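Local atomic coordinates of protein-glutamate methylesterase/protein-glutamine glutaminase (Thermotoga maritima, PDB entry 3SFT), a protein that probably removes methyl groups from methylglutamate residues of chemoreceptors and deamidates specific glutamines, the chain here being its C-terminal catalytic domain. Residues K126-I131 with T152-D157; I9-S14 with F114-A119. All blocks are in the same frame, centred on the assembly; numbering follows the deposited sequence.

Interaction 1: K126-I131 with T152-D157; sequences KTIAVI and TVIAED
A129 and V153 lie side by side in adjacent parallel strands, with A129 CB 4.1 Å from V153 CG2. V153 CG2 lies beside its backbone N because CG1 is anti to that N (chi1 176°). Both side chains, with I131 and A155, are on the face covered by helices 140-148 and 166-172. The other face carries I128, V130, T152 and I154. There V130 CG2 packs 4.3 Å from I154 CB. I154 has CG1 anti to its carbonyl carbon (chi1 -63°), and its CD1 comes 4.5 Å from I128 CG2. L189 of helix 185-192 touches I128 and I154. Five backbone hydrogen bonds join the strands. A129 uses both polar atoms: its N donates to T152 O at 2.8 Å, and its O accepts from I154 N at 2.7 Å. I131 does the same with I154 O and E156 N. E156 has an extended side chain; OE1 is hydrogen-bonded to T133 N, and OE2 to S21 OG and T160 OG1. T127 O accepts from T152 N and also from a water 2.7 Å away. Within this beta-alpha-beta unit, facing backbone groups pair across the strands, I128 and V130 turn theirs to strand 9-14, and mostly apolar side chains lie on both faces.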
# COMPACT_ATOMS: atom_id res chain seq x y z
N LYS A 126 3.74 13.90 -2.95
CA LYS A 126 4.68 12.82 -3.25
C LYS A 126 4.15 11.44 -2.84
O LYS A 126 4.89 10.45 -2.85
CB LYS A 126 6.04 13.10 -2.58
CG LYS A 126 6.72 14.39 -3.03
CD LYS A 126 6.83 14.46 -4.55
CE LYS A 126 7.46 15.77 -5.01
NZ LYS A 126 8.90 15.88 -4.59
N THR A 127 2.87 11.38 -2.48
CA THR A 127 2.23 10.13 -2.08
C THR A 127 1.65 9.41 -3.29
O THR A 127 1.01 10.03 -4.14
CB THR A 127 1.07 10.37 -1.08
OG1 THR A 127 1.52 11.21 -0.01
CG2 THR A 127 0.57 9.04 -0.49
N ILE A 128 1.90 8.11 -3.37
CA ILE A 128 1.38 7.29 -4.45
C ILE A 128 0.57 6.16 -3.80
O ILE A 128 1.10 5.42 -2.98
CB ILE A 128 2.51 6.67 -5.30
CG1 ILE A 128 3.30 7.77 -6.03
CG2 ILE A 128 1.92 5.70 -6.33
CD1 ILE A 128 4.48 7.23 -6.86
N ALA A 129 -0.72 6.08 -4.14
CA ALA A 129 -1.59 5.04 -3.60
C ALA A 129 -1.92 4.02 -4.68
O ALA A 129 -2.16 4.38 -5.83
CB ALA A 129 -2.88 5.65 -3.05
N VAL A 130 -1.93 2.74 -4.30
CA VAL A 130 -2.24 1.66 -5.22
C VAL A 130 -3.30 0.79 -4.57
O VAL A 130 -3.06 0.15 -3.55
CB VAL A 130 -0.99 0.78 -5.53
CG1 VAL A 130 -1.33 -0.27 -6.58
CG2 VAL A 130 0.16 1.65 -6.03
N ILE A 131 -4.50 0.78 -5.15
CA ILE A 131 -5.59 -0.01 -4.60
C ILE A 131 -5.83 -1.22 -5.48
O ILE A 131 -6.28 -1.10 -6.62
CB ILE A 131 -6.87 0.83 -4.45
CG1 ILE A 131 -6.56 2.09 -3.64
CG2 ILE A 131 -7.98 0.02 -3.80
CD1 ILE A 131 -5.97 1.81 -2.27
N THR A 152 -0.91 10.86 -6.12
CA THR A 152 -1.32 10.09 -7.29
C THR A 152 -1.94 8.75 -6.88
O THR A 152 -1.46 8.09 -5.97
CB THR A 152 -0.09 9.84 -8.20
OG1 THR A 152 0.41 11.10 -8.69
CG2 THR A 152 -0.46 8.95 -9.39
N VAL A 153 -2.98 8.34 -7.60
CA VAL A 153 -3.68 7.10 -7.29
C VAL A 153 -3.77 6.12 -8.46
O VAL A 153 -4.10 6.49 -9.58
CB VAL A 153 -5.10 7.39 -6.76
CG1 VAL A 153 -5.87 6.10 -6.53
CG2 VAL A 153 -5.02 8.21 -5.48
N ILE A 154 -3.48 4.86 -8.17
CA ILE A 154 -3.55 3.80 -9.16
C ILE A 154 -4.52 2.73 -8.68
O ILE A 154 -4.43 2.25 -7.55
CB ILE A 154 -2.17 3.14 -9.38
CG1 ILE A 154 -1.17 4.16 -9.94
CG2 ILE A 154 -2.29 1.97 -10.34
CD1 ILE A 154 0.27 3.67 -9.95
N ALA A 155 -5.48 2.38 -9.53
CA ALA A 155 -6.46 1.35 -9.21
C ALA A 155 -6.21 0.16 -10.12
O ALA A 155 -5.91 0.34 -11.30
CB ALA A 155 -7.87 1.87 -9.40
N GLU A 156 -6.31 -1.05 -9.57
CA GLU A 156 -6.10 -2.25 -10.36
C GLU A 156 -7.28 -2.51 -11.30
O GLU A 156 -8.44 -2.44 -10.89
CB GLU A 156 -5.86 -3.47 -9.46
CG GLU A 156 -5.52 -4.75 -10.25
CD GLU A 156 -5.20 -5.95 -9.37
OE1 GLU A 156 -5.29 -5.85 -8.13
OE2 GLU A 156 -4.86 -7.02 -9.92
N ASP A 157 -6.96 -2.75 -12.57
CA ASP A 157 -7.95 -3.03 -13.60
C ASP A 157 -8.63 -4.37 -13.31
O ASP A 157 -8.00 -5.30 -12.79
CB ASP A 157 -7.26 -3.06 -14.97
CG ASP A 157 -8.23 -3.21 -16.12
OD1 ASP A 157 -8.55 -2.19 -16.77
OD2 ASP A 157 -8.68 -4.34 -16.39
O HOH W 1 2.59 11.25 -5.98

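Interaction 2: I9-S14 with F114-A119; sequences IVVIGS and FTLDKA
V11 carries this contact, meeting T115, L116 and A119 of the helix with its branched side chain. L116 comes closest, with CD2 3.5 Å from V11 CB and 3.6 Å from V11 CG1. The two side chains slide past each other in opposite directions. L116 CB does not point at the strand, but the methyl CD2 reaches it. CG of L116 is anti to its carbonyl carbon (chi1 -76°) and lies 3.7 Å from V11 CG1. The two methyls of V11 have different neighbours. CG1, anti to the backbone N (chi1 178°), also touches T115 CG2 at 3.8 Å. CG2 lies beside that N and meets A119 CB, again at 3.8 Å. I9, two residues earlier on the same face of the strand, adds a looser contact from CG2 to A119 CB at 4.4 Å. No hydrogen bond crosses the interface, and every touching residue is buried.

T115 has further partners outside the pair: its OG1 is hydrogen-bonded to L86 O, and the side chain also packs on V38 and V40 of strand 37-41. L116 rests in addition on A129 of strand 127-131. Helix 112-123 thus lies against one face of the parallel sheet, nearly antiparallel to strand 9-14; the axes of 9-14 and 114-119 approach to 9.1 Å at 164°. Strands 37-41 and 127-131 flank strand 9-14, and the helix reaches side chains of all three.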
# COMPACT_ATOMS: atom_id res chain seq x y z
N ILE A 9 6.53 7.89 -1.63
CA ILE A 9 6.15 6.68 -0.92
C ILE A 9 5.01 5.99 -1.67
O ILE A 9 4.18 6.65 -2.30
CB ILE A 9 5.71 6.96 0.54
CG1 ILE A 9 5.65 5.65 1.33
CG2 ILE A 9 4.36 7.69 0.57
CD1 ILE A 9 5.25 5.83 2.78
N VAL A 10 5.01 4.67 -1.64
CA VAL A 10 3.97 3.90 -2.29
C VAL A 10 3.24 3.11 -1.22
O VAL A 10 3.84 2.38 -0.44
CB VAL A 10 4.56 2.93 -3.35
CG1 VAL A 10 3.43 2.16 -4.03
CG2 VAL A 10 5.37 3.70 -4.38
N VAL A 11 1.93 3.33 -1.12
CA VAL A 11 1.11 2.63 -0.16
C VAL A 11 0.12 1.80 -0.97
O VAL A 11 -0.64 2.34 -1.78
CB VAL A 11 0.36 3.61 0.77
CG1 VAL A 11 -0.52 2.84 1.74
CG2 VAL A 11 1.36 4.48 1.53
N ILE A 12 0.18 0.49 -0.77
CA ILE A 12 -0.68 -0.46 -1.48
C ILE A 12 -1.70 -1.08 -0.55
O ILE A 12 -1.36 -1.52 0.56
CB ILE A 12 0.15 -1.61 -2.09
CG1 ILE A 12 1.31 -1.05 -2.93
CG2 ILE A 12 -0.75 -2.52 -2.91
CD1 ILE A 12 2.10 -2.11 -3.69
N GLY A 13 -2.94 -1.13 -1.01
CA GLY A 13 -4.02 -1.73 -0.24
C GLY A 13 -4.59 -2.89 -1.04
O GLY A 13 -4.86 -2.76 -2.23
N SER A 14 -4.78 -4.03 -0.38
CA SER A 14 -5.29 -5.21 -1.05
C SER A 14 -6.04 -6.14 -0.11
O SER A 14 -5.85 -6.11 1.11
CB SER A 14 -4.13 -5.98 -1.68
OG SER A 14 -3.10 -6.21 -0.73
N PHE A 114 -6.32 3.97 7.07
CA PHE A 114 -5.54 4.55 8.16
C PHE A 114 -4.11 4.87 7.72
O PHE A 114 -3.61 5.97 7.99
CB PHE A 114 -5.52 3.60 9.37
CG PHE A 114 -4.89 4.20 10.60
CD1 PHE A 114 -5.69 4.74 11.61
CD2 PHE A 114 -3.51 4.21 10.77
CE1 PHE A 114 -5.12 5.29 12.76
CE2 PHE A 114 -2.93 4.76 11.91
CZ PHE A 114 -3.74 5.30 12.90
N THR A 115 -3.46 3.92 7.07
CA THR A 115 -2.08 4.12 6.60
C THR A 115 -1.98 5.25 5.57
O THR A 115 -1.05 6.06 5.62
CB THR A 115 -1.50 2.81 6.01
OG1 THR A 115 -1.49 1.80 7.02
CG2 THR A 115 -0.07 3.03 5.52
N LEU A 116 -2.94 5.30 4.65
CA LEU A 116 -2.96 6.34 3.62
C LEU A 116 -3.21 7.71 4.21
O LEU A 116 -2.65 8.70 3.75
CB LEU A 116 -4.00 6.01 2.56
CG LEU A 116 -3.59 4.91 1.57
CD1 LEU A 116 -4.80 4.34 0.85
CD2 LEU A 116 -2.61 5.49 0.58
N ASP A 117 -4.06 7.77 5.23
CA ASP A 117 -4.36 9.03 5.91
C ASP A 117 -3.06 9.60 6.45
O ASP A 117 -2.73 10.77 6.22
CB ASP A 117 -5.35 8.79 7.06
CG ASP A 117 -5.61 10.04 7.89
OD1 ASP A 117 -5.73 11.14 7.31
OD2 ASP A 117 -5.70 9.92 9.13
N LYS A 118 -2.30 8.76 7.15
CA LYS A 118 -1.03 9.18 7.72
C LYS A 118 0.01 9.50 6.64
O LYS A 118 0.62 10.56 6.68
CB LYS A 118 -0.50 8.13 8.70
CG LYS A 118 -1.37 7.95 9.92
CD LYS A 118 -1.65 9.29 10.59
CE LYS A 118 -2.56 9.14 11.80
NZ LYS A 118 -3.86 8.52 11.44
N ALA A 119 0.17 8.60 5.66
CA ALA A 119 1.15 8.81 4.59
C ALA A 119 0.91 10.08 3.79
O ALA A 119 1.84 10.84 3.54
CB ALA A 119 1.19 7.60 3.65

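Overall arrangement
Interactions 1 and 2 share the central parallel sheet of the methylesterase domain. Strand 127-131 lies between strands 9-14 and 152-156, so it joins the two contacts, whose centres are 9 Å apart. V130 makes the link through its backbone: its N is 2.9 Å from V11 O, and its O is 2.8 Å from G13 N, both probable hydrogen bonds. In the chain, helix 112-123 of interaction 2 leads directly into strand 127-131 of interaction 1. Both contacts approach the predicted active site. The side chains of I131 and L116 are each about 7 Å from that of D138, and about 9 and 10 Å respectively from that of H42.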